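Local coordinates for protein BpsB (PgaB), Poly-beta-1,6-N-acetyl-D-glucosamine N-deacetylase (Bordetella bronchiseptica RB50, PDB 5BU6) that removes acetyl groups from the N-acetylglucosamine units of poly-beta-1,6-N-acetyl-D-glucosamine as a metal-dependent family 4 carbohydrate esterase, and is required for biofilm formation, at residues F82-A87 with A152-N157; T113-G118 with V129-F134. The protein carries 5 engineered substitutions. All coordinates share one frame; numbering follows the deposited sequence.

Overall arrangement
Contact 1 is a nickel-binding corner near the centre of the chain. Contact 2 is a loop packing farther out, and the two centres lie about 13 Å apart. Along the chain, both segments of contact 2 fall between 82-87 and 152-157. Contact 1 joins the C-terminal ends of strands 77-83 and 149-153, which flank strand 104-108 in the parallel sheet. Contact 2 belongs to the long connection from strand 104-108 to strand 149-153, between helices 110-113 and 137-145. The contacts touch directly: A87 N and F133 O lie 2.9 Å apart, a probable hydrogen bond. Segment 129-134 is thus attached to the segment carrying the metal ligand D84.

Contact 1 of 2, residues F82-A87 with A152-N157; sequences FDDGYA and ASHSHN. With NI (nickel (II) ion), chain C.
D84 turns its CG beside its own backbone N, anti to the carbonyl carbon (chi1 -73°), while H154 holds its CG anti to the backbone N (chi1 -153°). These rotations send the carboxylate of D84 and the imidazole of H154 to one nickel ion. The motif is the Asp-His-His metal site of family 4 carbohydrate esterases, set at the C-terminal ends of parallel strands 77-83 and 149-153. D84 OD1 binds nickel at 2.1 Å and H154 NE2 at 2.2 Å. H159 supplies the third protein ligand; two waters and one further atom bring the ligand atoms to six.

D84 OD1 and H154 NE2 lie 3.1 Å apart because they share the metal, with no hydrogen bond between them. OD1 meets the edge of the imidazole in its plane. It comes within 2.9 Å of H154 CD2, and the carboxylate and ring planes are only 26° apart. D83 takes a different position. Its CB sits over one face of the H154 ring in a CH-pi contact, 3.5 Å from H154 CD2. D83 OD2 accepts from a nickel-bound water at 2.7 Å, though D83 is poorly ordered and the position is less certain.

The other ring nitrogen of H154, ND1, is hydrogen-bonded to the backbone O of V219. The ring is therefore gripped at both nitrogens, which fixes its rotation. V219 is a second-shell residue that positions this ligand. The other metal-bound water donates to D84 OD2, so both carboxylate oxygens of D84 serve the site. H154 sits within an ST turn, in which S153 OG accepts from S155 N. The hydroxyl of S155 returns to H154: S155 OG donates to H154 O at 2.6 Å, in the carbonyl plane and on a lone pair.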
loop_
_atom_site.group_PDB
_atom_site.type_symbol
_atom_site.label_atom_id
_atom_site.label_comp_id
_atom_site.label_asym_id
_atom_site.label_seq_id
_atom_site.Cartn_x
_atom_site.Cartn_y
_atom_site.Cartn_z
ATOM N N PHE A 82 3.247 -5.466 -1.305
ATOM C CA PHE A 82 4.530 -4.798 -1.534
ATOM C C PHE A 82 4.259 -3.365 -2.014
ATOM O O PHE A 82 3.846 -3.171 -3.154
ATOM C CB PHE A 82 5.357 -5.562 -2.575
ATOM C CG PHE A 82 5.680 -6.968 -2.170
ATOM C CD1 PHE A 82 4.787 -8.004 -2.439
ATOM C CD2 PHE A 82 6.861 -7.253 -1.501
ATOM C CE1 PHE A 82 5.068 -9.306 -2.048
ATOM C CE2 PHE A 82 7.162 -8.552 -1.106
ATOM C CZ PHE A 82 6.255 -9.587 -1.383
ATOM N N ASP A 83 4.461 -2.366 -1.160
ATOM C CA ASP A 83 4.123 -0.992 -1.558
ATOM C C ASP A 83 5.362 -0.163 -1.905
ATOM O O ASP A 83 6.475 -0.550 -1.573
ATOM C CB ASP A 83 3.329 -0.274 -0.462
ATOM C CG ASP A 83 2.741 -1.222 0.573
ATOM O OD1 ASP A 83 2.019 -2.167 0.186
ATOM O OD2 ASP A 83 2.997 -1.006 1.781
ATOM N N ASP A 84 5.122 0.955 -2.599
ATOM C CA ASP A 84 6.056 2.069 -2.847
ATOM C C ASP A 84 6.637 1.993 -4.251
ATOM O O ASP A 84 7.103 2.996 -4.780
ATOM C CB ASP A 84 7.193 2.152 -1.830
ATOM C CG ASP A 84 6.744 2.655 -0.470
ATOM O OD1 ASP A 84 5.530 2.796 -0.242
ATOM O OD2 ASP A 84 7.620 2.899 0.393
ATOM N N GLY A 85 6.605 0.813 -4.861
ATOM C CA GLY A 85 6.932 0.698 -6.271
ATOM C C GLY A 85 8.406 0.873 -6.619
ATOM O O GLY A 85 8.744 1.272 -7.736
ATOM N N TYR A 86 9.289 0.577 -5.676
ATOM C CA TYR A 86 10.721 0.597 -5.979
ATOM C C TYR A 86 11.107 -0.478 -7.012
ATOM O O TYR A 86 10.373 -1.440 -7.207
ATOM C CB TYR A 86 11.532 0.436 -4.696
ATOM C CG TYR A 86 11.623 1.714 -3.877
ATOM C CD1 TYR A 86 12.569 2.699 -4.184
ATOM C CD2 TYR A 86 10.783 1.938 -2.800
ATOM C CE1 TYR A 86 12.661 3.857 -3.434
ATOM C CE2 TYR A 86 10.867 3.096 -2.045
ATOM C CZ TYR A 86 11.804 4.050 -2.363
ATOM O OH TYR A 86 11.886 5.203 -1.610
ATOM N N ALA A 87 12.268 -0.308 -7.663
ATOM C CA ALA A 87 12.666 -1.174 -8.777
ATOM C C ALA A 87 12.824 -2.632 -8.378
ATOM O O ALA A 87 12.548 -3.532 -9.178
ATOM C CB ALA A 87 13.973 -0.670 -9.410
ATOM N N ALA A 152 -2.641 -1.654 -6.834
ATOM C CA ALA A 152 -3.427 -0.830 -5.941
ATOM C C ALA A 152 -2.851 0.575 -5.924
ATOM O O ALA A 152 -1.708 0.777 -6.310
ATOM C CB ALA A 152 -3.419 -1.423 -4.522
ATOM N N SER A 153 -3.641 1.537 -5.472
ATOM C CA SER A 153 -3.132 2.878 -5.221
ATOM C C SER A 153 -2.424 2.932 -3.873
ATOM O O SER A 153 -2.941 2.424 -2.876
ATOM C CB SER A 153 -4.268 3.898 -5.257
ATOM O OG SER A 153 -3.833 5.202 -4.928
ATOM N N HIS A 154 -1.247 3.558 -3.856
ATOM C CA HIS A 154 -0.600 3.978 -2.604
ATOM C C HIS A 154 -0.685 5.499 -2.499
ATOM O O HIS A 154 0.185 6.129 -1.905
ATOM C CB HIS A 154 0.864 3.499 -2.561
ATOM C CG HIS A 154 1.398 3.303 -1.181
ATOM N ND1 HIS A 154 0.583 3.218 -0.069
ATOM C CD2 HIS A 154 2.668 3.184 -0.727
ATOM C CE1 HIS A 154 1.330 3.063 1.012
ATOM N NE2 HIS A 154 2.598 3.018 0.637
ATOM N N SER A 155 -1.759 6.045 -3.077
ATOM C CA SER A 155 -2.055 7.484 -3.261
ATOM C C SER A 155 -1.277 8.045 -4.457
ATOM O O SER A 155 -0.414 7.381 -5.007
ATOM C CB SER A 155 -1.768 8.329 -2.008
ATOM O OG SER A 155 -0.389 8.678 -1.912
ATOM N N HIS A 156 -1.623 9.256 -4.871
ATOM C CA HIS A 156 -0.832 9.987 -5.864
ATOM C C HIS A 156 0.301 10.703 -5.142
ATOM O O HIS A 156 1.454 10.400 -5.353
ATOM C CB HIS A 156 -1.695 10.991 -6.649
ATOM C CG HIS A 156 -0.942 11.753 -7.701
ATOM N ND1 HIS A 156 -0.286 11.136 -8.742
ATOM C CD2 HIS A 156 -0.737 13.082 -7.863
ATOM C CE1 HIS A 156 0.286 12.050 -9.505
ATOM N NE2 HIS A 156 0.033 13.242 -8.990
ATOM N N ASN A 157 -0.045 11.630 -4.268
ATOM C CA ASN A 157 0.960 12.398 -3.546
ATOM C C ASN A 157 0.612 12.548 -2.066
ATOM O O ASN A 157 0.711 13.618 -1.504
ATOM C CB ASN A 157 1.127 13.770 -4.203
ATOM C CG ASN A 157 2.355 14.510 -3.726
ATOM O OD1 ASN A 157 3.318 13.905 -3.231
ATOM N ND2 ASN A 157 2.327 15.829 -3.862
HETATM NI NI NI C . 4.575 3.191 1.582
HETATM O O HOH W 1 4.694 1.089 1.879
HETATM O O HOH W 2 6.496 3.129 2.584
#

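Contact 2 of 2, residues T113-G118 with V129-F134; sequences TDAPAG and VPHDFF
The imidazole of H131 has P116 O over one face, 4.3 Å above the plane and above the ring centre. A115 O and T113 O approach the same ring obliquely. The ring of F134 has H131 O at its edge, in plane.

H131 makes most of the contact. Its CG lies anti to the backbone N (chi1 -173°), which extends the ring towards segment 113-118. H131 CE1 comes 3.1 Å from A115 O, the closest approach between the segments. The methyl of A115 packs beside one ring nitrogen, with A115 CB 3.7 Å from H131 ND1. No hydrogen bond joins the two segments, and the buried ND1 has no partner in the model.

Both segments flank a short hairpin of strands 121-124 and 127-129, where V129 pairs with I121 through the backbone. This excursion lies between helices 110-113 and 137-145 of the polysaccharide deacetylase domain. I121 also touches the side chains of A115, H131 and F134.

After the hairpin the chain makes a 3-10 turn at 131-133. F133 N donates to P130 O at 3.1 Å, and F134 N makes a weak bond to H131 O. D114 is the first residue past helix 110-113, and its OD1 accepts from W137 NE1. The F134 ring stacks with Y86.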
loop_
_atom_site.group_PDB
_atom_site.type_symbol
_atom_site.label_atom_id
_atom_site.label_comp_id
_atom_site.label_asym_id
_atom_site.label_seq_id
_atom_site.Cartn_x
_atom_site.Cartn_y
_atom_site.Cartn_z
ATOM N N THR A 113 6.121 7.038 -9.460
ATOM C CA THR A 113 6.146 6.263 -10.691
ATOM C C THR A 113 5.969 7.163 -11.914
ATOM O O THR A 113 6.635 6.984 -12.933
ATOM C CB THR A 113 5.042 5.179 -10.651
ATOM O OG1 THR A 113 5.269 4.355 -9.500
ATOM C CG2 THR A 113 5.034 4.294 -11.941
ATOM N N ASP A 114 5.086 8.147 -11.806
ATOM C CA ASP A 114 4.802 9.016 -12.943
ATOM C C ASP A 114 5.557 10.350 -12.909
ATOM O O ASP A 114 5.131 11.308 -13.528
ATOM C CB ASP A 114 3.307 9.313 -13.026
ATOM C CG ASP A 114 2.892 9.745 -14.397
ATOM O OD1 ASP A 114 3.190 8.991 -15.348
ATOM O OD2 ASP A 114 2.306 10.840 -14.512
ATOM N N ALA A 115 6.647 10.434 -12.154
ATOM C CA ALA A 115 7.375 11.697 -12.106
ATOM C C ALA A 115 7.902 12.071 -13.488
ATOM O O ALA A 115 8.240 11.197 -14.290
ATOM C CB ALA A 115 8.531 11.619 -11.089
ATOM N N PRO A 116 7.973 13.374 -13.766
ATOM C CA PRO A 116 8.498 13.879 -15.045
ATOM C C PRO A 116 9.872 13.292 -15.366
ATOM O O PRO A 116 10.677 13.127 -14.446
ATOM C CB PRO A 116 8.603 15.388 -14.811
ATOM C CG PRO A 116 7.623 15.681 -13.738
ATOM C CD PRO A 116 7.591 14.470 -12.852
ATOM N N ALA A 117 10.140 12.991 -16.632
ATOM C CA ALA A 117 11.436 12.419 -17.024
ATOM C C ALA A 117 12.588 13.322 -16.608
ATOM O O ALA A 117 12.490 14.546 -16.697
ATOM C CB ALA A 117 11.491 12.172 -18.531
ATOM N N GLY A 118 13.671 12.707 -16.140
ATOM C CA GLY A 118 14.849 13.445 -15.738
ATOM C C GLY A 118 14.756 14.157 -14.399
ATOM O O GLY A 118 15.705 14.797 -14.003
ATOM N N VAL A 129 15.498 11.305 -4.413
ATOM C CA VAL A 129 16.050 10.116 -5.054
ATOM C C VAL A 129 15.861 10.131 -6.567
ATOM O O VAL A 129 14.927 10.744 -7.088
ATOM C CB VAL A 129 15.433 8.810 -4.483
ATOM C CG1 VAL A 129 15.797 8.639 -3.020
ATOM C CG2 VAL A 129 13.922 8.780 -4.678
ATOM N N PRO A 130 16.759 9.446 -7.282
ATOM C CA PRO A 130 16.665 9.357 -8.736
ATOM C C PRO A 130 15.365 8.740 -9.213
ATOM O O PRO A 130 14.828 7.825 -8.575
ATOM C CB PRO A 130 17.855 8.464 -9.106
ATOM C CG PRO A 130 18.803 8.650 -8.031
ATOM C CD PRO A 130 18.005 8.841 -6.782
ATOM N N HIS A 131 14.865 9.266 -10.330
ATOM C CA HIS A 131 13.695 8.738 -11.009
ATOM C C HIS A 131 13.791 7.221 -11.227
ATOM O O HIS A 131 12.805 6.506 -11.049
ATOM C CB HIS A 131 13.518 9.472 -12.355
ATOM C CG HIS A 131 12.250 9.135 -13.075
ATOM N ND1 HIS A 131 11.004 9.309 -12.513
ATOM C CD2 HIS A 131 12.036 8.640 -14.316
ATOM C CE1 HIS A 131 10.077 8.929 -13.373
ATOM N NE2 HIS A 131 10.676 8.520 -14.476
ATOM N N ASP A 132 14.980 6.713 -11.560
ATOM C CA ASP A 132 15.076 5.296 -11.912
ATOM C C ASP A 132 15.238 4.369 -10.701
ATOM O O ASP A 132 15.475 3.166 -10.856
ATOM C CB ASP A 132 16.220 5.076 -12.905
ATOM C CG ASP A 132 17.427 5.931 -12.599
ATOM O OD1 ASP A 132 17.491 6.482 -11.484
ATOM O OD2 ASP A 132 18.316 6.046 -13.470
ATOM N N PHE A 133 15.066 4.902 -9.495
ATOM C CA PHE A 133 14.918 4.029 -8.326
ATOM C C PHE A 133 13.586 3.287 -8.335
ATOM O O PHE A 133 13.403 2.312 -7.603
ATOM C CB PHE A 133 15.046 4.821 -7.017
ATOM C CG PHE A 133 16.466 5.025 -6.565
ATOM C CD1 PHE A 133 17.506 4.971 -7.473
ATOM C CD2 PHE A 133 16.761 5.233 -5.230
ATOM C CE1 PHE A 133 18.831 5.142 -7.067
ATOM C CE2 PHE A 133 18.089 5.402 -4.807
ATOM C CZ PHE A 133 19.119 5.352 -5.726
ATOM N N PHE A 134 12.650 3.759 -9.147
ATOM C CA PHE A 134 11.310 3.163 -9.189
ATOM C C PHE A 134 11.055 2.328 -10.448
ATOM O O PHE A 134 11.581 2.623 -11.513
ATOM C CB PHE A 134 10.267 4.279 -9.070
ATOM C CG PHE A 134 10.364 5.032 -7.782
ATOM C CD1 PHE A 134 9.798 4.520 -6.632
ATOM C CD2 PHE A 134 11.076 6.211 -7.701
ATOM C CE1 PHE A 134 9.912 5.188 -5.427
ATOM C CE2 PHE A 134 11.185 6.889 -6.504
ATOM C CZ PHE A 134 10.610 6.371 -5.365
#